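Local coordinates for putative phosphoglycolate phosphatase (Lactobacillus delbrueckii, PDB 2HI0), which probably hydrolyses the phosphate ester of 2-phosphoglycolate, as a member of the haloacid dehalogenase-like hydrolase family, at residues S24-A29 with K45-S50; D38-D43 with S66-L71; R58-E63 with T88-V93. One frame throughout, in Å; residues are numbered along the deposited sequence.

Contact 1 of 3, residues S24-A29 with K45-S50; sequences SALNYA and KNFFGS
Leu-26 and Phe-47 meet because their first torsions turn both side chains toward each other between two helices: CG of Leu-26 lies opposite its backbone N (chi1 -162°), while CG of Phe-47 lies opposite its carbonyl carbon (chi1 -55°). The contact belongs to the helical cap that HAD hydrolases of this kind carry between the first core strand and the rest of the Rossmann-like domain; it packs helix 19-32 against the end of helix 41-47. The backbones stay well apart, with 10.1 Å between the CA atoms of Leu-26 and Phe-47, and the interval is bridged by side chains alone. One methyl group does the touching, the two side chains running at about a right angle to each other. It arrives at the rim of the Phe-47 ring, near the ring plane; Phe-39 forms an edge-to-face pair with the same ring. Phe-48, where the chain leaves helical geometry, brings its own ring to the same methyl more loosely, CE2 of Phe-48 standing 4.3 Å from CD2 of Leu-26. Val-56 and Ala-59 of helix 52-63 also pack on Leu-26, making this a buried junction of three helices, apolar in its side-chain contacts. The side chain of Phe-48 lies about 7 Å from the bound sodium ion, without touching it. The tightest approach is CD2 of Leu-26 to CD2 of Phe-47, at 3.5 Å.

Contact 2 of 3, residues D38-D43 with S66-L71; sequences DFTVED and SSRESL
Arg-68 reaches across to Asp-43 with a nearly straight arm. From CB the chain leaves with CG opposite the carbonyl carbon (chi1 -65°) and runs extended through CD to NE, spanning much of the 8.4 Å between the CA atoms of Arg-68 and Asp-43. At NE the first polar partner appears: a water accepts from NE of Arg-68 at 3.0 Å and donates to OD1 of Asp-43, bridging the two side chains. CZ then carries the guanidinium past the start of helix 41-47, where the carbonyl O of Glu-42 lies over one of its faces and CB of Glu-42 packs beside NH2. The tip, NH2, makes the direct link: it donates to OD1 of Asp-43 at 2.8 Å, with an N-H...O angle of 164°, in a salt bridge. The oxygen sits in the guanidinium plane, but the nitrogen approaches from above the carboxylate plane, the two planes being 82° apart; this is a crossed, single-nitrogen pairing rather than a flat two-pronged one. A second water joins NH2, weakly, to OG1 of Thr-40. The carboxylate of Glu-42 is turned elsewhere, to Lys-45.

Asp-43 is held in place by its own helix start. Its OD2 accepts from N of Thr-40 at 3.0 Å, while its N donates to OG1 of Thr-40, also at 3.0 Å. Tyr-62 of helix 52-63 packs on both Asp-43 and Arg-68. Reciprocal bonds of this kind between N-cap and N3 residues define a capping box, here with one carboxylate oxygen closing the cap and the other holding a neighbouring arginine.

Contact 3 of 3, residues R58-E63 with T88-V93; sequences RALAYE and TEVNRV. Unlike the reference sequence in segment 88-93: Thr-88 (reference Ala).
Leu-60 projects from helix 52-63 onto helix 87-103, wedging its tip against Val-90 and Glu-89. This is helix-to-helix packing within the alpha-helical cap characteristic of phosphoglycolate phosphatase-like HAD proteins, and the backbones come fairly close, the CA atoms of Leu-60 and Val-90 being 7.8 Å apart.

The apolar part rests on one methyl group. CD1 of Leu-60 lies 3.7 Å from CG2 of Val-90, and the same CD1 meets the aliphatic CG of Glu-89 at 4.0 Å, so it beds between a branched side chain and the stem of an acidic one. Leucine and valine meet at a slant. Val-93, one turn on from Glu-89, borders the patch at a slightly greater distance, and Phe-30 of helix 19-32 packs on both Leu-60 and Val-93, extending the apolar layer to a third helix.

The polar part centres on Glu-89. With CG opposite its backbone N (chi1 -170°) and a bend at chi2, Glu-89 lends its stem to Leu-60 and folds its carboxylate toward Arg-92, which grips it side-on with two nitrogens in a salt bridge within the helix. OE2 is also hydrogen-bonded to NE2 of His-35, whose ND1 is bonded to Glu-63; the imidazole thus links acidic residues of the two helices, beside Leu-60. Arg-92 in addition reaches the carbonyl O of Thr-33. The two prongs differ: NH2 of Arg-92 meets OE2 of Glu-89 through a bent bond of 2.9 Å, whereas NE of Arg-92 points almost straight at OE1 of Glu-89, 3.1 Å away with an angle of 173°.

How the contacts relate
Starting from the N terminus, helix 19-32 comes first, and contact 1 closes the short loop that brings the end of helix 41-47 back onto it. Contact 2 opens inside that loop, at the start of helix 41-47, and closes only after helix 52-63, so contacts 1 and 2 cross. Contact 3 opens on helix 52-63 before contact 2 has closed and ends on helix 87-103; it crosses contact 2 but follows contact 1 in series. Arg-58 ties all three together, bonding to the carbonyls of Phe-47 and Leu-71, and Asn-27 reaches Phe-39. Together they join helices 19-32, 41-47, 52-63, 68-71 and 87-103 on one side of the chain's centre.

Contact 1 of 3, residues S24-A29 with K45-S50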
ATOM      1  N   SER A  24      -2.215 -16.033  -1.066  1.00 12.34           N
ATOM      2  CA  SER A  24      -3.049 -17.123  -0.591  0.50 12.55           C
ATOM      3  C   SER A  24      -4.539 -16.757  -0.649  1.00 10.52           C
ATOM      4  O   SER A  24      -5.380 -17.556  -1.082  1.00 12.83           O
ATOM      5  CB  SER A  24      -2.638 -17.486   0.841  0.50 13.36           C
ATOM      6  OG  SER A  24      -3.390 -18.592   1.286  0.50 14.00           O
ATOM      7  N   ALA A  25      -4.889 -15.554  -0.190  1.00 10.75           N
ATOM      8  CA  ALA A  25      -6.274 -15.110  -0.156  1.00 11.33           C
ATOM      9  C   ALA A  25      -6.819 -14.897  -1.573  1.00  9.62           C
ATOM     10  O   ALA A  25      -7.965 -15.243  -1.869  1.00 10.81           O
ATOM     11  CB  ALA A  25      -6.413 -13.851   0.683  1.00  9.75           C
ATOM     12  N   LEU A  26      -6.016 -14.318  -2.474  1.00  9.40           N
ATOM     13  CA  LEU A  26      -6.439 -14.117  -3.868  1.00 11.24           C
ATOM     14  C   LEU A  26      -6.693 -15.464  -4.536  1.00 11.61           C
ATOM     15  O   LEU A  26      -7.695 -15.644  -5.218  1.00 11.30           O
ATOM     16  CB  LEU A  26      -5.462 -13.267  -4.745  1.00 13.25           C
ATOM     17  CG  LEU A  26      -6.030 -12.657  -6.059  1.00 14.73           C
ATOM     18  CD1 LEU A  26      -7.181 -11.710  -5.763  1.00 17.03           C
ATOM     19  CD2 LEU A  26      -4.870 -11.945  -6.779  1.00 11.95           C
ATOM     20  N   ASN A  27      -5.770 -16.398  -4.384  1.00 10.69           N
ATOM     21  CA  ASN A  27      -5.935 -17.704  -4.972  1.00 10.68           C
ATOM     22  C   ASN A  27      -7.149 -18.450  -4.419  1.00 11.62           C
ATOM     23  O   ASN A  27      -7.904 -19.065  -5.175  1.00 13.04           O
ATOM     24  CB  ASN A  27      -4.679 -18.566  -4.827  1.00 14.41           C
ATOM     25  CG  ASN A  27      -3.574 -18.174  -5.801  1.00 15.07           C
ATOM     26  OD1 ASN A  27      -3.838 -17.721  -6.914  1.00 13.47           O
ATOM     27  ND2 ASN A  27      -2.323 -18.336  -5.367  1.00 14.54           N
ATOM     28  N   TYR A  28      -7.375 -18.336  -3.098  1.00 11.16           N
ATOM     29  CA  TYR A  28      -8.597 -18.878  -2.477  1.00 12.36           C
ATOM     30  C   TYR A  28      -9.884 -18.350  -3.129  1.00  9.77           C
ATOM     31  O   TYR A  28     -10.774 -19.111  -3.495  1.00 13.78           O
ATOM     32  CB  TYR A  28      -8.611 -18.610  -0.971  1.00 11.92           C
ATOM     33  CG  TYR A  28      -9.869 -19.154  -0.277  1.00 10.83           C
ATOM     34  CD1 TYR A  28      -9.913 -20.464   0.195  1.00 13.19           C
ATOM     35  CD2 TYR A  28     -10.946 -18.351  -0.074  1.00 11.37           C
ATOM     36  CE1 TYR A  28     -11.045 -20.944   0.809  1.00 13.72           C
ATOM     37  CE2 TYR A  28     -12.090 -18.822   0.519  1.00 15.36           C
ATOM     38  CZ  TYR A  28     -12.128 -20.129   0.974  1.00 18.72           C
ATOM     39  OH  TYR A  28     -13.243 -20.617   1.613  1.00 19.41           O
ATOM     40  N   ALA A  29      -9.974 -17.015  -3.242  1.00 11.24           N
ATOM     41  CA  ALA A  29     -11.140 -16.310  -3.790  1.00 12.98           C
ATOM     42  C   ALA A  29     -11.398 -16.709  -5.245  1.00 12.50           C
ATOM     43  O   ALA A  29     -12.529 -16.932  -5.697  1.00 12.82           O
ATOM     44  CB  ALA A  29     -10.911 -14.782  -3.691  1.00 11.88           C
ATOM     45  N   LYS A  45       2.425  -8.746  -6.465  1.00 12.20           N
ATOM     46  CA  LYS A  45       3.139  -7.456  -6.435  1.00 13.53           C
ATOM     47  C   LYS A  45       2.797  -6.551  -7.609  1.00 13.93           C
ATOM     48  O   LYS A  45       2.936  -5.320  -7.517  1.00 15.03           O
ATOM     49  CB  LYS A  45       4.640  -7.698  -6.344  1.00 11.87           C
ATOM     50  CG  LYS A  45       5.078  -8.360  -5.051  1.00 13.92           C
ATOM     51  CD  LYS A  45       6.549  -8.657  -5.042  1.00 16.71           C
ATOM     52  CE  LYS A  45       6.991  -9.081  -3.658  1.00 27.72           C
ATOM     53  NZ  LYS A  45       8.389  -9.646  -3.671  1.00 34.70           N
ATOM     54  N   ASN A  46       2.310  -7.160  -8.687  1.00 11.75           N
ATOM     55  CA  ASN A  46       1.794  -6.424  -9.859  1.00 14.28           C
ATOM     56  C   ASN A  46       0.298  -6.097  -9.746  1.00 14.41           C
ATOM     57  O   ASN A  46      -0.226  -5.233 -10.463  1.00 15.31           O
ATOM     58  CB  ASN A  46       2.015  -7.216 -11.151  1.00 13.38           C
ATOM     59  CG  ASN A  46       3.433  -7.186 -11.619  1.00 17.70           C
ATOM     60  OD1 ASN A  46       3.821  -6.325 -12.430  1.00 20.70           O
ATOM     61  ND2 ASN A  46       4.231  -8.109 -11.107  1.00 16.29           N
ATOM     62  N   PHE A  47      -0.428  -6.794  -8.887  1.00 10.55           N
ATOM     63  CA  PHE A  47      -1.862  -6.525  -8.781  1.00 10.52           C
ATOM     64  C   PHE A  47      -2.234  -5.466  -7.770  1.00 11.28           C
ATOM     65  O   PHE A  47      -3.086  -4.649  -8.013  1.00 11.76           O
ATOM     66  CB  PHE A  47      -2.647  -7.786  -8.460  1.00 12.77           C
ATOM     67  CG  PHE A  47      -2.438  -8.951  -9.431  1.00 14.13           C
ATOM     68  CD1 PHE A  47      -2.064  -8.754 -10.751  1.00 12.87           C
ATOM     69  CD2 PHE A  47      -2.684 -10.254  -8.979  1.00 13.29           C
ATOM     70  CE1 PHE A  47      -1.873  -9.840 -11.585  1.00 13.19           C
ATOM     71  CE2 PHE A  47      -2.527 -11.314  -9.795  1.00 13.42           C
ATOM     72  CZ  PHE A  47      -2.127 -11.106 -11.117  1.00 11.78           C
ATOM     73  N   PHE A  48      -1.580  -5.495  -6.624  1.00 12.70           N
ATOM     74  CA  PHE A  48      -1.970  -4.600  -5.522  1.00 14.13           C
ATOM     75  C   PHE A  48      -1.253  -3.222  -5.610  1.00 16.72           C
ATOM     76  O   PHE A  48      -0.328  -3.069  -6.408  1.00 17.37           O
ATOM     77  CB  PHE A  48      -1.763  -5.359  -4.204  1.00 12.89           C
ATOM     78  CG  PHE A  48      -2.810  -6.411  -3.978  1.00 11.63           C
ATOM     79  CD1 PHE A  48      -4.015  -6.072  -3.379  1.00 11.50           C
ATOM     80  CD2 PHE A  48      -2.657  -7.712  -4.413  1.00 13.21           C
ATOM     81  CE1 PHE A  48      -4.990  -7.001  -3.204  1.00 16.32           C
ATOM     82  CE2 PHE A  48      -3.661  -8.641  -4.235  1.00 15.58           C
ATOM     83  CZ  PHE A  48      -4.814  -8.278  -3.640  1.00 14.58           C
ATOM     84  N   GLY A  49      -1.740  -2.224  -4.852  1.00 15.06           N
ATOM     85  CA  GLY A  49      -1.223  -0.847  -4.844  1.00 15.50           C
ATOM     86  C   GLY A  49      -2.327   0.196  -5.013  1.00 13.58           C
ATOM     87  O   GLY A  49      -2.283   1.314  -4.461  1.00 15.15           O
ATOM     88  N   SER A  50      -3.330  -0.190  -5.762  1.00 11.84           N
ATOM     89  CA  SER A  50      -4.408   0.715  -6.138  1.00 13.50           C
ATOM     90  C   SER A  50      -5.766   0.294  -5.596  1.00 13.15           C
ATOM     91  O   SER A  50      -6.797   0.675  -6.151  1.00 13.30           O
ATOM     92  CB  SER A  50      -4.469   0.857  -7.665  1.00 13.78           C
ATOM     93  OG  SER A  50      -3.326   1.533  -8.169  1.00 12.05           O
TER

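Contact 2 of 3, residues D38-D43 with S66-L71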
ATOM      1  N   ASP A  38      -3.463 -20.128  -9.333  1.00 13.76           N
ATOM      2  CA  ASP A  38      -2.049 -20.428  -9.126  1.00 16.08           C
ATOM      3  C   ASP A  38      -1.195 -19.166  -9.267  1.00 14.76           C
ATOM      4  O   ASP A  38      -0.086 -19.225  -9.769  1.00 15.10           O
ATOM      5  CB  ASP A  38      -1.606 -21.464 -10.153  1.00 16.44           C
ATOM      6  CG  ASP A  38      -1.809 -20.962 -11.602  1.00 22.69           C
ATOM      7  OD1 ASP A  38      -2.349 -19.831 -11.785  1.00 31.37           O
ATOM      8  OD2 ASP A  38      -1.424 -21.690 -12.546  1.00 37.12           O
ATOM      9  N   PHE A  39      -1.708 -18.015  -8.837  1.00 13.45           N
ATOM     10  CA  PHE A  39      -0.894 -16.786  -8.845  1.00 13.02           C
ATOM     11  C   PHE A  39       0.276 -16.913  -7.880  1.00 13.11           C
ATOM     12  O   PHE A  39       0.169 -17.580  -6.841  1.00 14.14           O
ATOM     13  CB  PHE A  39      -1.688 -15.545  -8.472  1.00 14.12           C
ATOM     14  CG  PHE A  39      -2.836 -15.231  -9.409  1.00 13.59           C
ATOM     15  CD1 PHE A  39      -2.599 -14.891 -10.734  1.00 16.81           C
ATOM     16  CD2 PHE A  39      -4.141 -15.201  -8.941  1.00 16.52           C
ATOM     17  CE1 PHE A  39      -3.639 -14.531 -11.592  1.00 20.67           C
ATOM     18  CE2 PHE A  39      -5.197 -14.850  -9.773  1.00 16.18           C
ATOM     19  CZ  PHE A  39      -4.933 -14.512 -11.126  1.00 20.61           C
ATOM     20  N   THR A  40       1.381 -16.274  -8.262  1.00 15.30           N
ATOM     21  CA  THR A  40       2.602 -16.252  -7.479  1.00 16.55           C
ATOM     22  C   THR A  40       2.643 -14.954  -6.677  1.00 14.60           C
ATOM     23  O   THR A  40       1.906 -14.001  -6.957  1.00 13.25           O
ATOM     24  CB  THR A  40       3.857 -16.275  -8.410  1.00 16.30           C
ATOM     25  OG1 THR A  40       3.828 -15.104  -9.226  1.00 17.72           O
ATOM     26  CG2 THR A  40       3.875 -17.538  -9.351  1.00 17.41           C
ATOM     27  N   VAL A  41       3.528 -14.904  -5.682  1.00 13.80           N
ATOM     28  CA  VAL A  41       3.801 -13.647  -4.964  1.00 16.38           C
ATOM     29  C   VAL A  41       4.232 -12.527  -5.912  1.00 14.91           C
ATOM     30  O   VAL A  41       3.853 -11.370  -5.712  1.00 15.95           O
ATOM     31  CB  VAL A  41       4.858 -13.811  -3.855  1.00 16.56           C
ATOM     32  CG1 VAL A  41       5.433 -12.470  -3.453  1.00 22.95           C
ATOM     33  CG2 VAL A  41       4.291 -14.599  -2.682  1.00 21.25           C
ATOM     34  N   GLU A  42       4.989 -12.860  -6.955  0.50 13.34           N
ATOM     35  CA  GLU A  42       5.404 -11.836  -7.912  0.50 12.14           C
ATOM     36  C   GLU A  42       4.199 -11.287  -8.692  0.50 13.69           C
ATOM     37  O   GLU A  42       4.169 -10.101  -9.037  0.50 14.49           O
ATOM     38  CB  GLU A  42       6.478 -12.342  -8.898  0.50 13.08           C
ATOM     39  CG  GLU A  42       7.878 -12.559  -8.302  0.50 12.02           C
ATOM     40  CD  GLU A  42       8.457 -11.359  -7.521  0.50 18.67           C
ATOM     41  OE1 GLU A  42       8.882 -10.379  -8.171  0.50 25.19           O
ATOM     42  OE2 GLU A  42       8.509 -11.403  -6.256  0.50 20.15           O
ATOM     43  N   ASP A  43       3.209 -12.141  -8.970  1.00 11.72           N
ATOM     44  CA  ASP A  43       1.989 -11.697  -9.643  1.00 12.08           C
ATOM     45  C   ASP A  43       1.294 -10.685  -8.722  1.00 12.59           C
ATOM     46  O   ASP A  43       0.848  -9.604  -9.146  1.00 14.51           O
ATOM     47  CB  ASP A  43       1.040 -12.865  -9.933  1.00 12.72           C
ATOM     48  CG  ASP A  43       1.538 -13.808 -11.021  1.00 19.92           C
ATOM     49  OD1 ASP A  43       2.242 -13.365 -11.965  1.00 15.83           O
ATOM     50  OD2 ASP A  43       1.163 -15.002 -10.928  1.00 16.40           O
ATOM     51  N   SER A  66      -3.558 -10.850 -20.397  1.00 12.99           N
ATOM     52  CA  SER A  66      -2.940  -9.515 -20.385  1.00 10.43           C
ATOM     53  C   SER A  66      -1.484  -9.558 -19.906  1.00 13.22           C
ATOM     54  O   SER A  66      -1.113 -10.352 -19.044  1.00 12.44           O
ATOM     55  CB  SER A  66      -3.748  -8.510 -19.533  1.00 12.75           C
ATOM     56  OG  SER A  66      -5.019  -8.299 -20.107  1.00 13.09           O
ATOM     57  N   SER A  67      -0.660  -8.717 -20.512  1.00 12.21           N
ATOM     58  CA  SER A  67       0.726  -8.534 -20.101  1.00 10.94           C
ATOM     59  C   SER A  67       0.841  -7.851 -18.749  1.00 11.75           C
ATOM     60  O   SER A  67      -0.054  -7.086 -18.333  1.00 10.75           O
ATOM     61  CB  SER A  67       1.483  -7.721 -21.128  1.00  8.97           C
ATOM     62  OG  SER A  67       1.025  -6.386 -21.099  1.00  8.37           O
ATOM     63  N   ARG A  68       1.951  -8.068 -18.060  1.00 14.26           N
ATOM     64  CA  ARG A  68       2.183  -7.315 -16.810  1.00 12.59           C
ATOM     65  C   ARG A  68       2.235  -5.832 -17.063  1.00 11.39           C
ATOM     66  O   ARG A  68       1.716  -5.048 -16.287  1.00 11.91           O
ATOM     67  CB  ARG A  68       3.470  -7.730 -16.095  1.00 15.96           C
ATOM     68  CG  ARG A  68       3.407  -9.118 -15.628  1.00 19.42           C
ATOM     69  CD  ARG A  68       4.570  -9.469 -14.788  1.00 19.94           C
ATOM     70  NE  ARG A  68       4.255 -10.593 -13.917  1.00 26.56           N
ATOM     71  CZ  ARG A  68       5.168 -11.219 -13.180  1.00 32.59           C
ATOM     72  NH1 ARG A  68       6.443 -10.824 -13.213  1.00 31.28           N
ATOM     73  NH2 ARG A  68       4.803 -12.240 -12.408  1.00 22.23           N
ATOM     74  N   GLU A  69       2.863  -5.425 -18.168  1.00 12.53           N
ATOM     75  CA  GLU A  69       2.963  -4.003 -18.540  0.50 11.11           C
ATOM     76  C   GLU A  69       1.612  -3.343 -18.587  1.00 10.79           C
ATOM     77  O   GLU A  69       1.440  -2.203 -18.147  1.00 11.38           O
ATOM     78  CB  GLU A  69       3.592  -3.814 -19.931  0.50  9.66           C
ATOM     79  CG  GLU A  69       3.811  -2.333 -20.348  0.50 14.60           C
ATOM     80  CD  GLU A  69       2.688  -1.661 -21.211  0.50 15.05           C
ATOM     81  OE1 GLU A  69       1.684  -2.286 -21.664  0.50 11.72           O
ATOM     82  OE2 GLU A  69       2.838  -0.433 -21.441  0.50 26.67           O
ATOM     83  N   SER A  70       0.657  -4.052 -19.198  1.00  8.73           N
ATOM     84  CA  SER A  70      -0.656  -3.488 -19.457  1.00 11.55           C
ATOM     85  C   SER A  70      -1.417  -3.233 -18.179  1.00 11.76           C
ATOM     86  O   SER A  70      -2.384  -2.424 -18.162  1.00 13.36           O
ATOM     87  CB  SER A  70      -1.513  -4.368 -20.384  1.00 12.63           C
ATOM     88  OG  SER A  70      -1.958  -5.574 -19.769  1.00 11.91           O
ATOM     89  N   LEU A  71      -1.048  -3.933 -17.108  1.00  9.75           N
ATOM     90  CA  LEU A  71      -1.779  -3.791 -15.861  1.00  9.42           C
ATOM     91  C   LEU A  71      -1.494  -2.456 -15.149  1.00 11.48           C
ATOM     92  O   LEU A  71      -2.312  -1.989 -14.351  1.00 11.68           O
ATOM     93  CB  LEU A  71      -1.439  -4.935 -14.955  1.00  9.29           C
ATOM     94  CG  LEU A  71      -1.631  -6.351 -15.484  1.00  8.28           C
ATOM     95  CD1 LEU A  71      -1.234  -7.341 -14.393  1.00 11.88           C
ATOM     96  CD2 LEU A  71      -2.980  -6.634 -16.041  1.00 10.40           C
TER
HETATM   97  O   HOH W   1       5.786 -14.977 -11.262  1.00 31.24           O
HETATM   98  O   HOH W   2       1.436 -10.836 -13.018  1.00 21.76           O

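Contact 3 of 3, residues R58-E63 with T88-V93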
ATOM      1  N   ARG A  58      -7.063  -6.334 -12.396  1.00 10.45           N
ATOM      2  CA  ARG A  58      -5.753  -6.742 -12.907  1.00  8.35           C
ATOM      3  C   ARG A  58      -5.595  -8.265 -12.942  1.00  8.87           C
ATOM      4  O   ARG A  58      -5.108  -8.837 -13.960  1.00 10.13           O
ATOM      5  CB  ARG A  58      -4.677  -6.078 -12.076  1.00 10.39           C
ATOM      6  CG  ARG A  58      -4.394  -4.595 -12.412  1.00  8.49           C
ATOM      7  CD  ARG A  58      -3.359  -4.071 -11.397  1.00 10.61           C
ATOM      8  NE  ARG A  58      -2.932  -2.720 -11.717  1.00  9.51           N
ATOM      9  CZ  ARG A  58      -2.320  -1.916 -10.860  1.00  9.55           C
ATOM     10  NH1 ARG A  58      -2.166  -2.298  -9.591  1.00 11.04           N
ATOM     11  NH2 ARG A  58      -1.941  -0.723 -11.253  1.00 11.54           N
ATOM     12  N   ALA A  59      -5.984  -8.917 -11.852  1.00 10.16           N
ATOM     13  CA  ALA A  59      -5.807 -10.386 -11.758  1.00 10.97           C
ATOM     14  C   ALA A  59      -6.667 -11.124 -12.778  1.00 10.96           C
ATOM     15  O   ALA A  59      -6.195 -12.060 -13.414  1.00 11.15           O
ATOM     16  CB  ALA A  59      -6.139 -10.924 -10.325  1.00 13.62           C
ATOM     17  N   LEU A  60      -7.889 -10.661 -12.972  1.00 11.38           N
ATOM     18  CA  LEU A  60      -8.778 -11.236 -13.982  1.00 11.10           C
ATOM     19  C   LEU A  60      -8.223 -11.003 -15.392  1.00  9.98           C
ATOM     20  O   LEU A  60      -8.298 -11.880 -16.238  1.00 12.22           O
ATOM     21  CB  LEU A  60     -10.210 -10.695 -13.851  1.00 11.03           C
ATOM     22  CG  LEU A  60     -11.028 -11.158 -12.654  1.00  8.94           C
ATOM     23  CD1 LEU A  60     -12.347 -10.349 -12.505  1.00 12.59           C
ATOM     24  CD2 LEU A  60     -11.345 -12.690 -12.788  1.00 11.93           C
ATOM     25  N   ALA A  61      -7.669  -9.817 -15.638  1.00  8.42           N
ATOM     26  CA  ALA A  61      -7.087  -9.523 -16.968  1.00  9.25           C
ATOM     27  C   ALA A  61      -5.868 -10.403 -17.208  1.00 11.25           C
ATOM     28  O   ALA A  61      -5.667 -10.917 -18.318  1.00 11.96           O
ATOM     29  CB  ALA A  61      -6.681  -8.043 -17.032  1.00 11.07           C
ATOM     30  N   TYR A  62      -5.058 -10.574 -16.166  1.00 10.96           N
ATOM     31  CA  TYR A  62      -3.887 -11.424 -16.273  1.00 10.14           C
ATOM     32  C   TYR A  62      -4.309 -12.873 -16.552  1.00  9.65           C
ATOM     33  O   TYR A  62      -3.722 -13.536 -17.450  1.00 11.25           O
ATOM     34  CB  TYR A  62      -3.045 -11.312 -15.004  1.00 12.59           C
ATOM     35  CG  TYR A  62      -1.677 -11.844 -15.193  1.00 11.94           C
ATOM     36  CD1 TYR A  62      -0.775 -11.159 -15.989  1.00 16.91           C
ATOM     37  CD2 TYR A  62      -1.272 -13.024 -14.573  1.00 15.70           C
ATOM     38  CE1 TYR A  62       0.530 -11.624 -16.174  1.00 13.84           C
ATOM     39  CE2 TYR A  62       0.037 -13.504 -14.749  1.00 14.95           C
ATOM     40  CZ  TYR A  62       0.925 -12.796 -15.579  1.00 16.59           C
ATOM     41  OH  TYR A  62       2.211 -13.241 -15.794  1.00 26.56           O
ATOM     42  N   GLU A  63      -5.333 -13.370 -15.860  1.00 11.05           N
ATOM     43  CA  GLU A  63      -5.859 -14.709 -16.157  1.00  9.19           C
ATOM     44  C   GLU A  63      -6.269 -14.806 -17.648  1.00 10.37           C
ATOM     45  O   GLU A  63      -6.057 -15.830 -18.305  1.00 14.71           O
ATOM     46  CB  GLU A  63      -7.066 -15.060 -15.294  1.00 12.03           C
ATOM     47  CG  GLU A  63      -7.687 -16.411 -15.609  1.00 13.34           C
ATOM     48  CD  GLU A  63      -9.006 -16.669 -14.867  1.00 18.72           C
ATOM     49  OE1 GLU A  63      -9.789 -15.708 -14.615  1.00 16.13           O
ATOM     50  OE2 GLU A  63      -9.274 -17.857 -14.585  1.00 17.24           O
ATOM     51  N   THR A  88     -18.848  -6.624 -12.606  1.00 13.16           N
ATOM     52  CA  THR A  88     -19.714  -7.573 -11.973  1.00 10.52           C
ATOM     53  C   THR A  88     -18.916  -8.784 -11.507  1.00 10.18           C
ATOM     54  O   THR A  88     -19.099  -9.244 -10.370  1.00 12.80           O
ATOM     55  CB  THR A  88     -20.860  -7.975 -12.935  1.00 11.49           C
ATOM     56  OG1 THR A  88     -21.637  -6.814 -13.251  1.00 11.80           O
ATOM     57  CG2 THR A  88     -21.782  -9.049 -12.349  1.00 13.69           C
ATOM     58  N   GLU A  89     -18.041  -9.304 -12.353  1.00 13.51           N
ATOM     59  CA  GLU A  89     -17.211 -10.411 -11.914  1.00 13.99           C
ATOM     60  C   GLU A  89     -16.207 -10.002 -10.824  1.00 13.70           C
ATOM     61  O   GLU A  89     -15.967 -10.777  -9.895  1.00 13.46           O
ATOM     62  CB  GLU A  89     -16.512 -11.045 -13.107  1.00 16.12           C
ATOM     63  CG  GLU A  89     -15.816 -12.369 -12.779  1.00 17.58           C
ATOM     64  CD  GLU A  89     -16.739 -13.495 -12.330  1.00 22.28           C
ATOM     65  OE1 GLU A  89     -17.982 -13.417 -12.507  1.00 22.28           O
ATOM     66  OE2 GLU A  89     -16.196 -14.498 -11.802  1.00 21.65           O
ATOM     67  N   VAL A  90     -15.614  -8.810 -10.950  1.00 11.97           N
ATOM     68  CA  VAL A  90     -14.744  -8.263  -9.892  1.00 11.71           C
ATOM     69  C   VAL A  90     -15.468  -8.318  -8.518  1.00 10.68           C
ATOM     70  O   VAL A  90     -14.910  -8.836  -7.506  1.00 12.42           O
ATOM     71  CB  VAL A  90     -14.267  -6.845 -10.240  1.00 10.73           C
ATOM     72  CG1 VAL A  90     -13.566  -6.180  -9.026  1.00 12.95           C
ATOM     73  CG2 VAL A  90     -13.302  -6.918 -11.428  1.00 12.42           C
ATOM     74  N   ASN A  91     -16.699  -7.800  -8.484  1.00 13.61           N
ATOM     75  CA  ASN A  91     -17.484  -7.692  -7.252  1.00 11.95           C
ATOM     76  C   ASN A  91     -17.800  -9.092  -6.714  1.00 15.76           C
ATOM     77  O   ASN A  91     -17.825  -9.311  -5.503  1.00 15.65           O
ATOM     78  CB  ASN A  91     -18.747  -6.865  -7.444  1.00 15.30           C
ATOM     79  CG  ASN A  91     -18.453  -5.415  -7.713  1.00 18.02           C
ATOM     80  OD1 ASN A  91     -17.373  -4.936  -7.401  1.00 19.02           O
ATOM     81  ND2 ASN A  91     -19.422  -4.705  -8.295  1.00 15.76           N
ATOM     82  N   ARG A  92     -17.975 -10.052  -7.616  1.00 13.72           N
ATOM     83  CA  ARG A  92     -18.318 -11.436  -7.187  1.00 15.27           C
ATOM     84  C   ARG A  92     -17.090 -12.069  -6.533  1.00 16.22           C
ATOM     85  O   ARG A  92     -17.185 -12.740  -5.491  1.00 16.31           O
ATOM     86  CB  ARG A  92     -18.802 -12.281  -8.350  1.00 14.40           C
ATOM     87  CG  ARG A  92     -19.377 -13.592  -7.935  1.00 17.66           C
ATOM     88  CD  ARG A  92     -20.088 -14.264  -9.111  1.00 17.28           C
ATOM     89  NE  ARG A  92     -19.136 -14.909 -10.024  1.00 20.52           N
ATOM     90  CZ  ARG A  92     -18.650 -16.146  -9.886  1.00 19.75           C
ATOM     91  NH1 ARG A  92     -18.986 -16.914  -8.874  1.00 19.63           N
ATOM     92  NH2 ARG A  92     -17.812 -16.620 -10.787  1.00 14.33           N
ATOM     93  N   VAL A  93     -15.912 -11.836  -7.112  1.00 13.04           N
ATOM     94  CA  VAL A  93     -14.662 -12.333  -6.513  1.00 12.27           C
ATOM     95  C   VAL A  93     -14.393 -11.617  -5.165  1.00 13.32           C
ATOM     96  O   VAL A  93     -14.025 -12.236  -4.178  1.00 13.51           O
ATOM     97  CB  VAL A  93     -13.461 -12.177  -7.495  1.00 11.37           C
ATOM     98  CG1 VAL A  93     -12.162 -12.523  -6.813  1.00 16.74           C
ATOM     99  CG2 VAL A  93     -13.648 -13.052  -8.722  1.00 13.25           C
TER